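Long-range contact in protein-glutamine gamma-glutamyltransferase (Pagrus major, PDB 1G0D), which probably uses calcium to cross-link proteins, joining peptide-bound glutamine to lysine side chains or to other primary amines: residues Y549-A563 with I574-E586. Sequence-based numbering, arbitrary orientation.
Sequences YVRCVSEHHLIRVKA and IMTVANIPLSTPE
Val561 and Ala578 form a doubly hydrogen-bonded pair in the antiparallel beta hairpin of strands 558-566 and 573-581. Ile559 with Ile580 and Ala563 with Thr576 are the other hydrogen-bonded pairs, and past the strand end Leu582 N still reaches His557 O at 2.9 Å. Leu558, Arg560 and Lys562 face Pro581, Asn579 and Val577 in the non-hydrogen-bonded pairs. Ala578 to Pro581 probably help form the GTP site, as in related transglutaminases.

Polar side chains meet on the face of Arg560 and Asn579. Arg560 carries CG anti to its own N (chi1 -167°) and bends at chi3, which brings NE beside Asn579. Arg560 NE donates to Asn579 OD1 at 2.9 Å, almost straight (176°), on a lone pair in the amide's carbonyl plane; the guanidinium stands nearly perpendicular to that amide, yet OD1 lies in its plane. Farther out, NH1 bonds Ser517 and Asn330, while NH2 and Lys562 NZ both form salt bridges to Asp326. An alanine in place of Arg560 removes the guanidinium, which would probably leave Asn579 OD1 without this donor and Asp326 with less positive charge around it.

Apolar contacts occupy both faces. Beside Arg560, the two methyls of Val577 serve neighbouring side chains, CG1 lying 3.5 Å from Arg560 CG and CG2 touching Lys562 CG. On the Ile559 face, Val561 CG2 meets Ile580 CD1, and strands 473-479 and 488-496 pack over these residues. Leu582 CD2 touches Ile559 CD1 at 3.7 Å and also makes a CH-pi contact with Tyr549, 3.8 Å from the ring centroid and 18° off its normal.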
ATOM      1  N   TYR A 549      -9.052 -18.296  24.499  1.00 36.01           N
ATOM      2  CA  TYR A 549      -8.961 -17.512  23.273  1.00 34.74           C
ATOM      3  C   TYR A 549      -8.236 -18.107  22.095  1.00 33.19           C
ATOM      4  O   TYR A 549      -8.317 -17.523  21.030  1.00 34.79           O
ATOM      5  CB  TYR A 549      -8.453 -16.061  23.516  1.00 29.79           C
ATOM      6  CG  TYR A 549      -6.986 -15.866  23.867  1.00 23.49           C
ATOM      7  CD1 TYR A 549      -5.967 -16.274  23.001  1.00 17.34           C
ATOM      8  CD2 TYR A 549      -6.627 -15.333  25.102  1.00 20.33           C
ATOM      9  CE1 TYR A 549      -4.643 -16.170  23.362  1.00 14.21           C
ATOM     10  CE2 TYR A 549      -5.303 -15.228  25.476  1.00 18.51           C
ATOM     11  CZ  TYR A 549      -4.314 -15.658  24.608  1.00 20.70           C
ATOM     12  OH  TYR A 549      -2.995 -15.625  25.035  1.00 22.67           O
ATOM     13  N   VAL A 550      -7.539 -19.232  22.236  1.00 32.26           N
ATOM     14  CA  VAL A 550      -6.887 -19.801  21.046  1.00 33.83           C
ATOM     15  C   VAL A 550      -7.988 -20.255  20.121  1.00 37.02           C
ATOM     16  O   VAL A 550      -7.840 -20.288  18.905  1.00 40.45           O
ATOM     17  CB  VAL A 550      -6.111 -21.071  21.299  1.00 31.12           C
ATOM     18  CG1 VAL A 550      -4.729 -20.931  20.731  1.00 32.09           C
ATOM     19  CG2 VAL A 550      -6.130 -21.418  22.746  1.00 29.46           C
ATOM     20  N   ARG A 551      -9.094 -20.634  20.739  1.00 43.47           N
ATOM     21  CA  ARG A 551     -10.255 -21.138  20.032  1.00 45.90           C
ATOM     22  C   ARG A 551     -10.904 -20.139  19.058  1.00 45.14           C
ATOM     23  O   ARG A 551     -11.342 -20.527  17.985  1.00 46.12           O
ATOM     24  CB  ARG A 551     -11.292 -21.627  21.069  1.00 48.55           C
ATOM     25  CG  ARG A 551     -11.251 -23.134  21.368  1.00 55.47           C
ATOM     26  CD  ARG A 551     -10.916 -23.422  22.824  1.00 61.54           C
ATOM     27  NE  ARG A 551     -12.049 -23.152  23.705  1.00 70.68           N
ATOM     28  CZ  ARG A 551     -12.068 -23.412  25.015  1.00 76.37           C
ATOM     29  NH1 ARG A 551     -11.010 -23.958  25.608  1.00 79.62           N
ATOM     30  NH2 ARG A 551     -13.139 -23.103  25.744  1.00 78.69           N
ATOM     31  N   CYS A 552     -10.911 -18.853  19.403  1.00 44.62           N
ATOM     32  CA  CYS A 552     -11.602 -17.849  18.593  1.00 41.77           C
ATOM     33  C   CYS A 552     -10.772 -16.828  17.823  1.00 35.80           C
ATOM     34  O   CYS A 552     -11.210 -16.270  16.824  1.00 34.91           O
ATOM     35  CB  CYS A 552     -12.595 -17.104  19.503  1.00 47.70           C
ATOM     36  SG  CYS A 552     -13.132 -17.987  21.061  1.00 59.98           S
ATOM     37  N   VAL A 553      -9.574 -16.587  18.308  1.00 32.00           N
ATOM     38  CA  VAL A 553      -8.674 -15.616  17.729  1.00 26.68           C
ATOM     39  C   VAL A 553      -8.106 -16.110  16.391  1.00 29.00           C
ATOM     40  O   VAL A 553      -8.065 -17.310  16.161  1.00 30.87           O
ATOM     41  CB  VAL A 553      -7.612 -15.308  18.801  1.00 21.32           C
ATOM     42  CG1 VAL A 553      -6.242 -15.555  18.318  1.00 20.18           C
ATOM     43  CG2 VAL A 553      -7.825 -13.929  19.307  1.00 15.87           C
ATOM     44  N   SER A 554      -7.720 -15.171  15.513  1.00 33.13           N
ATOM     45  CA  SER A 554      -7.160 -15.414  14.150  1.00 30.65           C
ATOM     46  C   SER A 554      -5.649 -15.110  14.056  1.00 30.25           C
ATOM     47  O   SER A 554      -4.983 -14.853  15.064  1.00 31.80           O
ATOM     48  CB  SER A 554      -7.857 -14.495  13.136  1.00 34.43           C
ATOM     49  OG  SER A 554      -8.689 -15.204  12.252  1.00 37.21           O
ATOM     50  N   GLU A 555      -5.133 -15.079  12.822  1.00 25.74           N
ATOM     51  CA  GLU A 555      -3.719 -14.811  12.562  1.00 20.73           C
ATOM     52  C   GLU A 555      -3.233 -13.497  13.164  1.00 21.12           C
ATOM     53  O   GLU A 555      -2.040 -13.341  13.419  1.00 21.87           O
ATOM     54  CB  GLU A 555      -3.473 -14.776  11.068  1.00 20.85           C
ATOM     55  CG  GLU A 555      -4.220 -13.652  10.402  1.00 20.03           C
ATOM     56  CD  GLU A 555      -5.390 -14.130   9.571  1.00 20.35           C
ATOM     57  OE1 GLU A 555      -5.910 -13.307   8.784  1.00 18.73           O
ATOM     58  OE2 GLU A 555      -5.785 -15.318   9.701  1.00 20.06           O
ATOM     59  N   HIS A 556      -4.144 -12.550  13.382  1.00 19.30           N
ATOM     60  CA  HIS A 556      -3.751 -11.269  13.956  1.00 19.72           C
ATOM     61  C   HIS A 556      -3.877 -11.292  15.472  1.00 19.24           C
ATOM     62  O   HIS A 556      -3.501 -10.342  16.137  1.00 22.50           O
ATOM     63  CB  HIS A 556      -4.574 -10.098  13.362  1.00 16.67           C
ATOM     64  CG  HIS A 556      -4.094  -9.622  12.008  1.00 21.61           C
ATOM     65  ND1 HIS A 556      -3.013 -10.174  11.353  1.00 22.83           N
ATOM     66  CD2 HIS A 556      -4.585  -8.673  11.174  1.00 23.74           C
ATOM     67  CE1 HIS A 556      -2.858  -9.590  10.175  1.00 22.82           C
ATOM     68  NE2 HIS A 556      -3.800  -8.677  10.042  1.00 24.83           N
ATOM     69  N   HIS A 557      -4.416 -12.367  16.027  1.00 19.77           N
ATOM     70  CA  HIS A 557      -4.532 -12.460  17.488  1.00 18.08           C
ATOM     71  C   HIS A 557      -5.181 -11.237  18.161  1.00 17.20           C
ATOM     72  O   HIS A 557      -4.609 -10.652  19.093  1.00 16.33           O
ATOM     73  CB  HIS A 557      -3.138 -12.683  18.107  1.00 16.95           C
ATOM     74  CG  HIS A 557      -2.223 -13.511  17.261  1.00 13.98           C
ATOM     75  ND1 HIS A 557      -2.116 -14.878  17.399  1.00 18.04           N
ATOM     76  CD2 HIS A 557      -1.408 -13.175  16.237  1.00 14.60           C
ATOM     77  CE1 HIS A 557      -1.277 -15.349  16.496  1.00 13.36           C
ATOM     78  NE2 HIS A 557      -0.832 -14.334  15.777  1.00 18.55           N
ATOM     79  N   LEU A 558      -6.389 -10.879  17.715  1.00 18.85           N
ATOM     80  CA  LEU A 558      -7.114  -9.720  18.245  1.00 15.80           C
ATOM     81  C   LEU A 558      -8.319 -10.002  19.167  1.00 18.71           C
ATOM     82  O   LEU A 558      -9.165 -10.857  18.892  1.00 19.75           O
ATOM     83  CB  LEU A 558      -7.608  -8.877  17.083  1.00 17.88           C
ATOM     84  CG  LEU A 558      -6.654  -8.014  16.282  1.00 19.42           C
ATOM     85  CD1 LEU A 558      -7.340  -7.754  14.943  1.00 17.49           C
ATOM     86  CD2 LEU A 558      -6.323  -6.695  17.034  1.00 19.90           C
ATOM     87  N   ILE A 559      -8.422  -9.238  20.245  1.00 18.97           N
ATOM     88  CA  ILE A 559      -9.520  -9.399  21.166  1.00 18.21           C
ATOM     89  C   ILE A 559     -10.171  -8.049  21.408  1.00 19.26           C
ATOM     90  O   ILE A 559      -9.564  -7.140  21.970  1.00 23.20           O
ATOM     91  CB  ILE A 559      -9.020 -10.008  22.509  1.00 23.70           C
ATOM     92  CG1 ILE A 559      -8.734 -11.507  22.308  1.00 24.77           C
ATOM     93  CG2 ILE A 559     -10.061  -9.802  23.617  1.00 19.95           C
ATOM     94  CD1 ILE A 559      -7.910 -12.120  23.388  1.00 23.98           C
ATOM     95  N   ARG A 560     -11.416  -7.909  20.982  1.00 17.19           N
ATOM     96  CA  ARG A 560     -12.115  -6.655  21.187  1.00 19.23           C
ATOM     97  C   ARG A 560     -12.826  -6.677  22.539  1.00 22.20           C
ATOM     98  O   ARG A 560     -13.717  -7.482  22.744  1.00 28.60           O
ATOM     99  CB  ARG A 560     -13.136  -6.457  20.077  1.00 15.37           C
ATOM    100  CG  ARG A 560     -13.718  -5.060  19.982  1.00 15.05           C
ATOM    101  CD  ARG A 560     -14.464  -4.940  18.676  1.00 16.14           C
ATOM    102  NE  ARG A 560     -13.560  -4.737  17.552  1.00 19.03           N
ATOM    103  CZ  ARG A 560     -13.953  -4.550  16.294  1.00 19.79           C
ATOM    104  NH1 ARG A 560     -13.053  -4.366  15.329  1.00 12.43           N
ATOM    105  NH2 ARG A 560     -15.246  -4.552  15.996  1.00 19.93           N
ATOM    106  N   VAL A 561     -12.422  -5.817  23.467  1.00 22.43           N
ATOM    107  CA  VAL A 561     -13.065  -5.740  24.773  1.00 20.19           C
ATOM    108  C   VAL A 561     -14.002  -4.545  24.765  1.00 20.68           C
ATOM    109  O   VAL A 561     -13.640  -3.490  24.247  1.00 21.10           O
ATOM    110  CB  VAL A 561     -12.032  -5.542  25.882  1.00 22.59           C
ATOM    111  CG1 VAL A 561     -12.722  -5.428  27.238  1.00 20.59           C
ATOM    112  CG2 VAL A 561     -11.052  -6.702  25.868  1.00 21.79           C
ATOM    113  N   LYS A 562     -15.209  -4.717  25.299  1.00 19.29           N
ATOM    114  CA  LYS A 562     -16.205  -3.635  25.367  1.00 18.43           C
ATOM    115  C   LYS A 562     -16.750  -3.473  26.775  1.00 17.25           C
ATOM    116  O   LYS A 562     -16.849  -4.422  27.529  1.00 18.34           O
ATOM    117  CB  LYS A 562     -17.374  -3.913  24.429  1.00 14.09           C
ATOM    118  CG  LYS A 562     -16.950  -4.170  23.009  1.00 18.23           C
ATOM    119  CD  LYS A 562     -18.175  -4.354  22.120  1.00 20.20           C
ATOM    120  CE  LYS A 562     -17.809  -4.529  20.662  1.00 19.94           C
ATOM    121  NZ  LYS A 562     -19.015  -4.344  19.823  1.00 21.60           N
ATOM    122  N   ALA A 563     -17.104  -2.268  27.152  1.00 15.42           N
ATOM    123  CA  ALA A 563     -17.624  -2.105  28.490  1.00 20.04           C
ATOM    124  C   ALA A 563     -18.779  -1.147  28.370  1.00 24.26           C
ATOM    125  O   ALA A 563     -18.704  -0.167  27.630  1.00 24.96           O
ATOM    126  CB  ALA A 563     -16.556  -1.547  29.422  1.00 16.62           C
ATOM    127  N   ILE A 574     -23.029   4.510  28.918  1.00 28.87           N
ATOM    128  CA  ILE A 574     -21.673   4.868  28.473  1.00 28.66           C
ATOM    129  C   ILE A 574     -20.931   3.657  27.955  1.00 27.54           C
ATOM    130  O   ILE A 574     -20.903   2.621  28.612  1.00 27.45           O
ATOM    131  CB  ILE A 574     -20.798   5.419  29.628  1.00 30.95           C
ATOM    132  CG1 ILE A 574     -21.303   6.770  30.106  1.00 34.22           C
ATOM    133  CG2 ILE A 574     -19.384   5.628  29.157  1.00 29.45           C
ATOM    134  CD1 ILE A 574     -20.369   7.402  31.123  1.00 33.60           C
ATOM    135  N   MET A 575     -20.280   3.800  26.804  1.00 26.92           N
ATOM    136  CA  MET A 575     -19.533   2.687  26.220  1.00 26.79           C
ATOM    137  C   MET A 575     -18.081   3.056  25.913  1.00 26.70           C
ATOM    138  O   MET A 575     -17.732   4.230  25.786  1.00 29.02           O
ATOM    139  CB  MET A 575     -20.215   2.203  24.928  1.00 27.95           C
ATOM    140  CG  MET A 575     -20.067   0.694  24.637  1.00 25.27           C
ATOM    141  SD  MET A 575     -20.196   0.278  22.864  1.00 31.19           S
ATOM    142  CE  MET A 575     -20.569   1.945  22.164  1.00 21.83           C
ATOM    143  N   THR A 576     -17.239   2.034  25.805  1.00 23.62           N
ATOM    144  CA  THR A 576     -15.837   2.208  25.489  1.00 23.12           C
ATOM    145  C   THR A 576     -15.339   0.893  24.949  1.00 21.40           C
ATOM    146  O   THR A 576     -15.538  -0.148  25.549  1.00 22.77           O
ATOM    147  CB  THR A 576     -15.005   2.578  26.711  1.00 22.71           C
ATOM    148  OG1 THR A 576     -15.354   3.898  27.145  1.00 33.37           O
ATOM    149  CG2 THR A 576     -13.555   2.585  26.347  1.00 25.97           C
ATOM    150  N   VAL A 577     -14.703   0.921  23.795  1.00 21.02           N
ATOM    151  CA  VAL A 577     -14.206  -0.317  23.241  1.00 18.55           C
ATOM    152  C   VAL A 577     -12.700  -0.286  23.127  1.00 17.23           C
ATOM    153  O   VAL A 577     -12.119   0.770  23.010  1.00 19.69           O
ATOM    154  CB  VAL A 577     -14.832  -0.571  21.874  1.00 14.73           C
ATOM    155  CG1 VAL A 577     -14.262  -1.848  21.263  1.00 15.53           C
ATOM    156  CG2 VAL A 577     -16.316  -0.701  22.050  1.00 14.39           C
ATOM    157  N   ALA A 578     -12.073  -1.448  23.209  1.00 18.64           N
ATOM    158  CA  ALA A 578     -10.631  -1.548  23.101  1.00 19.76           C
ATOM    159  C   ALA A 578     -10.311  -2.791  22.306  1.00 21.66           C
ATOM    160  O   ALA A 578     -10.959  -3.816  22.480  1.00 25.96           O
ATOM    161  CB  ALA A 578     -10.012  -1.648  24.479  1.00 19.80           C
ATOM    162  N   ASN A 579      -9.344  -2.701  21.407  1.00 22.61           N
ATOM    163  CA  ASN A 579      -8.953  -3.873  20.638  1.00 24.79           C
ATOM    164  C   ASN A 579      -7.585  -4.222  21.096  1.00 25.20           C
ATOM    165  O   ASN A 579      -6.678  -3.396  21.020  1.00 28.01           O
ATOM    166  CB  ASN A 579      -8.909  -3.576  19.159  1.00 25.16           C
ATOM    167  CG  ASN A 579     -10.263  -3.594  18.551  1.00 26.42           C
ATOM    168  OD1 ASN A 579     -10.707  -4.624  18.055  1.00 27.86           O
ATOM    169  ND2 ASN A 579     -10.945  -2.456  18.592  1.00 23.64           N
ATOM    170  N   ILE A 580      -7.432  -5.447  21.580  1.00 24.45           N
ATOM    171  CA  ILE A 580      -6.149  -5.859  22.071  1.00 23.74           C
ATOM    172  C   ILE A 580      -5.399  -6.755  21.114  1.00 26.56           C
ATOM    173  O   ILE A 580      -5.829  -7.853  20.819  1.00 29.25           O
ATOM    174  CB  ILE A 580      -6.288  -6.582  23.407  1.00 22.19           C
ATOM    175  CG1 ILE A 580      -7.167  -5.757  24.340  1.00 22.09           C
ATOM    176  CG2 ILE A 580      -4.922  -6.778  24.046  1.00 24.28           C
ATOM    177  CD1 ILE A 580      -7.312  -6.326  25.742  1.00 22.44           C
ATOM    178  N   PRO A 581      -4.297  -6.254  20.540  1.00 29.71           N
ATOM    179  CA  PRO A 581      -3.518  -7.090  19.636  1.00 29.30           C
ATOM    180  C   PRO A 581      -2.459  -7.882  20.473  1.00 28.83           C
ATOM    181  O   PRO A 581      -1.537  -7.302  21.062  1.00 31.07           O
ATOM    182  CB  PRO A 581      -2.908  -6.074  18.671  1.00 26.53           C
ATOM    183  CG  PRO A 581      -3.013  -4.749  19.352  1.00 25.71           C
ATOM    184  CD  PRO A 581      -3.756  -4.891  20.619  1.00 28.67           C
ATOM    185  N   LEU A 582      -2.622  -9.199  20.555  1.00 26.16           N
ATOM    186  CA  LEU A 582      -1.694 -10.023  21.322  1.00 27.76           C
ATOM    187  C   LEU A 582      -0.443 -10.229  20.454  1.00 31.31           C
ATOM    188  O   LEU A 582      -0.556 -10.671  19.306  1.00 32.50           O
ATOM    189  CB  LEU A 582      -2.355 -11.367  21.672  1.00 24.79           C
ATOM    190  CG  LEU A 582      -3.285 -11.547  22.884  1.00 20.75           C
ATOM    191  CD1 LEU A 582      -3.973 -10.298  23.220  1.00 20.82           C
ATOM    192  CD2 LEU A 582      -4.323 -12.559  22.571  1.00 17.68           C
ATOM    193  N   SER A 583       0.741  -9.931  21.008  1.00 32.33           N
ATOM    194  CA  SER A 583       2.012 -10.017  20.264  1.00 31.90           C
ATOM    195  C   SER A 583       2.606 -11.375  19.951  1.00 32.29           C
ATOM    196  O   SER A 583       2.363 -12.331  20.663  1.00 37.02           O
ATOM    197  CB  SER A 583       3.110  -9.181  20.958  1.00 31.57           C
ATOM    198  OG  SER A 583       3.079  -9.221  22.376  1.00 33.19           O
ATOM    199  N   THR A 584       3.388 -11.451  18.873  1.00 32.08           N
ATOM    200  CA  THR A 584       4.079 -12.686  18.503  1.00 32.38           C
ATOM    201  C   THR A 584       5.561 -12.397  18.766  1.00 33.10           C
ATOM    202  O   THR A 584       5.979 -11.237  18.802  1.00 33.83           O
ATOM    203  CB  THR A 584       3.873 -13.072  17.034  1.00 32.30           C
ATOM    204  OG1 THR A 584       3.947 -11.901  16.217  1.00 39.64           O
ATOM    205  CG2 THR A 584       2.510 -13.744  16.844  1.00 32.64           C
ATOM    206  N   PRO A 585       6.378 -13.438  18.962  1.00 33.56           N
ATOM    207  CA  PRO A 585       7.778 -13.094  19.222  1.00 30.65           C
ATOM    208  C   PRO A 585       8.397 -12.395  18.035  1.00 26.65           C
ATOM    209  O   PRO A 585       7.933 -12.572  16.910  1.00 26.98           O
ATOM    210  CB  PRO A 585       8.441 -14.441  19.523  1.00 30.69           C
ATOM    211  CG  PRO A 585       7.532 -15.484  18.907  1.00 31.06           C
ATOM    212  CD  PRO A 585       6.143 -14.894  18.931  1.00 34.80           C
ATOM    213  N   GLU A 586       9.430 -11.591  18.295  1.00 26.90           N
ATOM    214  CA  GLU A 586      10.137 -10.872  17.247  1.00 26.73           C
ATOM    215  C   GLU A 586      11.425 -11.552  16.810  1.00 26.21           C
ATOM    216  O   GLU A 586      12.374 -11.655  17.584  1.00 28.56           O
ATOM    217  CB  GLU A 586      10.473  -9.466  17.676  1.00 28.09           C
ATOM    218  CG  GLU A 586      10.769  -8.628  16.457  1.00 43.92           C
ATOM    219  CD  GLU A 586      11.586  -7.395  16.752  1.00 50.26           C
ATOM    220  OE1 GLU A 586      11.498  -6.887  17.907  1.00 51.42           O
ATOM    221  OE2 GLU A 586      12.305  -6.944  15.813  1.00 54.46           O
TER